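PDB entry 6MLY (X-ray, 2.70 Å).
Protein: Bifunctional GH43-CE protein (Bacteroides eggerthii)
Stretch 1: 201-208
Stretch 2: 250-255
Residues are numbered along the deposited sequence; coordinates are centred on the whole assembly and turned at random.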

# COMPACT_ATOMS: atom_id res chain seq x y z
N GLY A 201 -4.78 24.68 -17.71
CA GLY A 201 -5.74 24.72 -16.56
C GLY A 201 -6.30 26.11 -16.33
O GLY A 201 -6.25 26.63 -15.21
N SER A 202 -6.83 26.71 -17.40
CA SER A 202 -7.20 28.13 -17.44
C SER A 202 -8.17 28.45 -16.30
O SER A 202 -9.16 27.75 -16.11
CB SER A 202 -7.79 28.50 -18.78
OG SER A 202 -6.78 28.56 -19.78
N GLN A 203 -7.86 29.51 -15.53
CA GLN A 203 -8.72 30.01 -14.46
C GLN A 203 -8.59 31.54 -14.40
O GLN A 203 -7.54 32.07 -14.05
CB GLN A 203 -8.36 29.38 -13.12
CG GLN A 203 -8.68 27.89 -13.03
CD GLN A 203 -8.79 27.41 -11.60
OE1 GLN A 203 -9.55 27.95 -10.80
NE2 GLN A 203 -8.03 26.38 -11.28
N LEU A 204 -9.68 32.24 -14.75
CA LEU A 204 -9.65 33.70 -14.91
C LEU A 204 -10.20 34.37 -13.65
O LEU A 204 -11.23 33.96 -13.11
CB LEU A 204 -10.47 34.10 -16.14
CG LEU A 204 -10.43 35.59 -16.49
CD1 LEU A 204 -9.00 36.07 -16.71
CD2 LEU A 204 -11.29 35.88 -17.71
N PHE A 205 -9.48 35.41 -13.20
CA PHE A 205 -9.89 36.27 -12.10
C PHE A 205 -9.60 37.73 -12.47
O PHE A 205 -8.49 38.08 -12.88
CB PHE A 205 -9.16 35.88 -10.81
CG PHE A 205 -9.49 34.48 -10.34
CD1 PHE A 205 -10.46 34.28 -9.37
CD2 PHE A 205 -8.86 33.38 -10.89
CE1 PHE A 205 -10.79 33.00 -8.95
CE2 PHE A 205 -9.19 32.10 -10.47
CZ PHE A 205 -10.15 31.92 -9.50
N LYS A 206 -10.63 38.58 -12.34
CA LYS A 206 -10.46 40.02 -12.42
C LYS A 206 -10.30 40.57 -11.00
O LYS A 206 -11.18 40.39 -10.16
CB LYS A 206 -11.66 40.65 -13.15
CG LYS A 206 -11.46 42.09 -13.59
CD LYS A 206 -12.70 42.69 -14.20
CE LYS A 206 -12.52 44.13 -14.61
NZ LYS A 206 -13.66 44.61 -15.43
N VAL A 207 -9.16 41.20 -10.74
CA VAL A 207 -8.87 41.82 -9.46
C VAL A 207 -8.39 43.25 -9.71
O VAL A 207 -7.44 43.46 -10.46
CB VAL A 207 -7.81 41.04 -8.66
CG1 VAL A 207 -7.40 41.79 -7.39
CG2 VAL A 207 -8.27 39.63 -8.33
N ASN A 208 -9.05 44.21 -9.06
CA ASN A 208 -8.59 45.57 -9.00
C ASN A 208 -8.52 46.15 -10.42
O ASN A 208 -7.57 46.86 -10.76
CB ASN A 208 -7.23 45.62 -8.28
CG ASN A 208 -7.00 46.92 -7.54
OD1 ASN A 208 -7.92 47.48 -6.95
ND2 ASN A 208 -5.76 47.40 -7.56
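Stretch 2 250-255: AQGGLV

How does stretch 2 run over stretch 1? Its backbone is extended and follows the strand that begins at Gln-203 in nearly the same direction, the two axes crossing at 18° and approaching to 7.0 Å. Gln-251 lies beside Gly-201 and Gly-253 beside Gln-203, each pair with CA atoms 6.0 Å apart.

Does hydrogen bonding join the two? None crosses between them, so they do not pair as neighbouring strands; most contacts set a side chain of one stretch against the backbone of the other. The Gln-203 amide illustrates this: its NE2 comes within 3.3 Å of Gly-252 CA, but the angle to Gly-252 O is poor, and both ends of the amide are hydrogen-bonded elsewhere in the structure.

What does the Phe-205 ring rest on? Mostly backbone. Its CE2 lies 3.6 Å from Gly-253 CA, its CE1 is 3.4 Å from Leu-254 O, and Leu-254 N sits over one face. Glycine makes this closeness possible: an ideal CB on Gly-253 would fall 2.2 Å from Phe-205 CE2, a clash.

Where do the remaining contacts fall? Val-207 CG2 meets Leu-254 CD1 at 4.4 Å, a loose apolar contact. Near the start of both stretches, Gln-251 NE2 reaches to 4.0 Å from Gly-201 CA. Ser-202 and Leu-204 point away, consistent with the alternation of an extended chain.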

# COMPACT_ATOMS: atom_id res chain seq x y z
N ALA A 250 1.39 23.25 -9.09
CA ALA A 250 0.85 24.11 -10.12
C ALA A 250 -0.65 23.88 -10.28
O ALA A 250 -1.22 22.93 -9.72
CB ALA A 250 1.58 23.86 -11.41
N GLN A 251 -1.28 24.80 -11.04
CA GLN A 251 -2.68 24.78 -11.43
C GLN A 251 -3.57 25.22 -10.26
O GLN A 251 -3.55 24.61 -9.19
CB GLN A 251 -3.12 23.41 -11.94
CG GLN A 251 -4.61 23.33 -12.23
CD GLN A 251 -4.96 22.14 -13.08
OE1 GLN A 251 -4.16 21.24 -13.30
NE2 GLN A 251 -6.19 22.13 -13.58
N GLY A 252 -4.37 26.26 -10.52
CA GLY A 252 -5.28 26.86 -9.56
C GLY A 252 -5.58 28.30 -9.92
O GLY A 252 -5.45 28.71 -11.08
N GLY A 253 -5.99 29.08 -8.91
CA GLY A 253 -6.29 30.49 -9.05
C GLY A 253 -6.14 31.22 -7.72
O GLY A 253 -5.57 30.66 -6.77
N LEU A 254 -6.67 32.45 -7.66
CA LEU A 254 -6.59 33.32 -6.49
C LEU A 254 -7.84 33.16 -5.63
O LEU A 254 -8.92 32.89 -6.14
CB LEU A 254 -6.44 34.77 -6.93
CG LEU A 254 -5.10 35.14 -7.56
CD1 LEU A 254 -5.16 36.53 -8.18
CD2 LEU A 254 -3.98 35.06 -6.53
N VAL A 255 -7.66 33.32 -4.32
CA VAL A 255 -8.76 33.52 -3.37
C VAL A 255 -8.27 34.48 -2.29
O VAL A 255 -7.12 34.41 -1.86
CB VAL A 255 -9.25 32.20 -2.74
CG1 VAL A 255 -8.12 31.43 -2.08
CG2 VAL A 255 -10.37 32.46 -1.75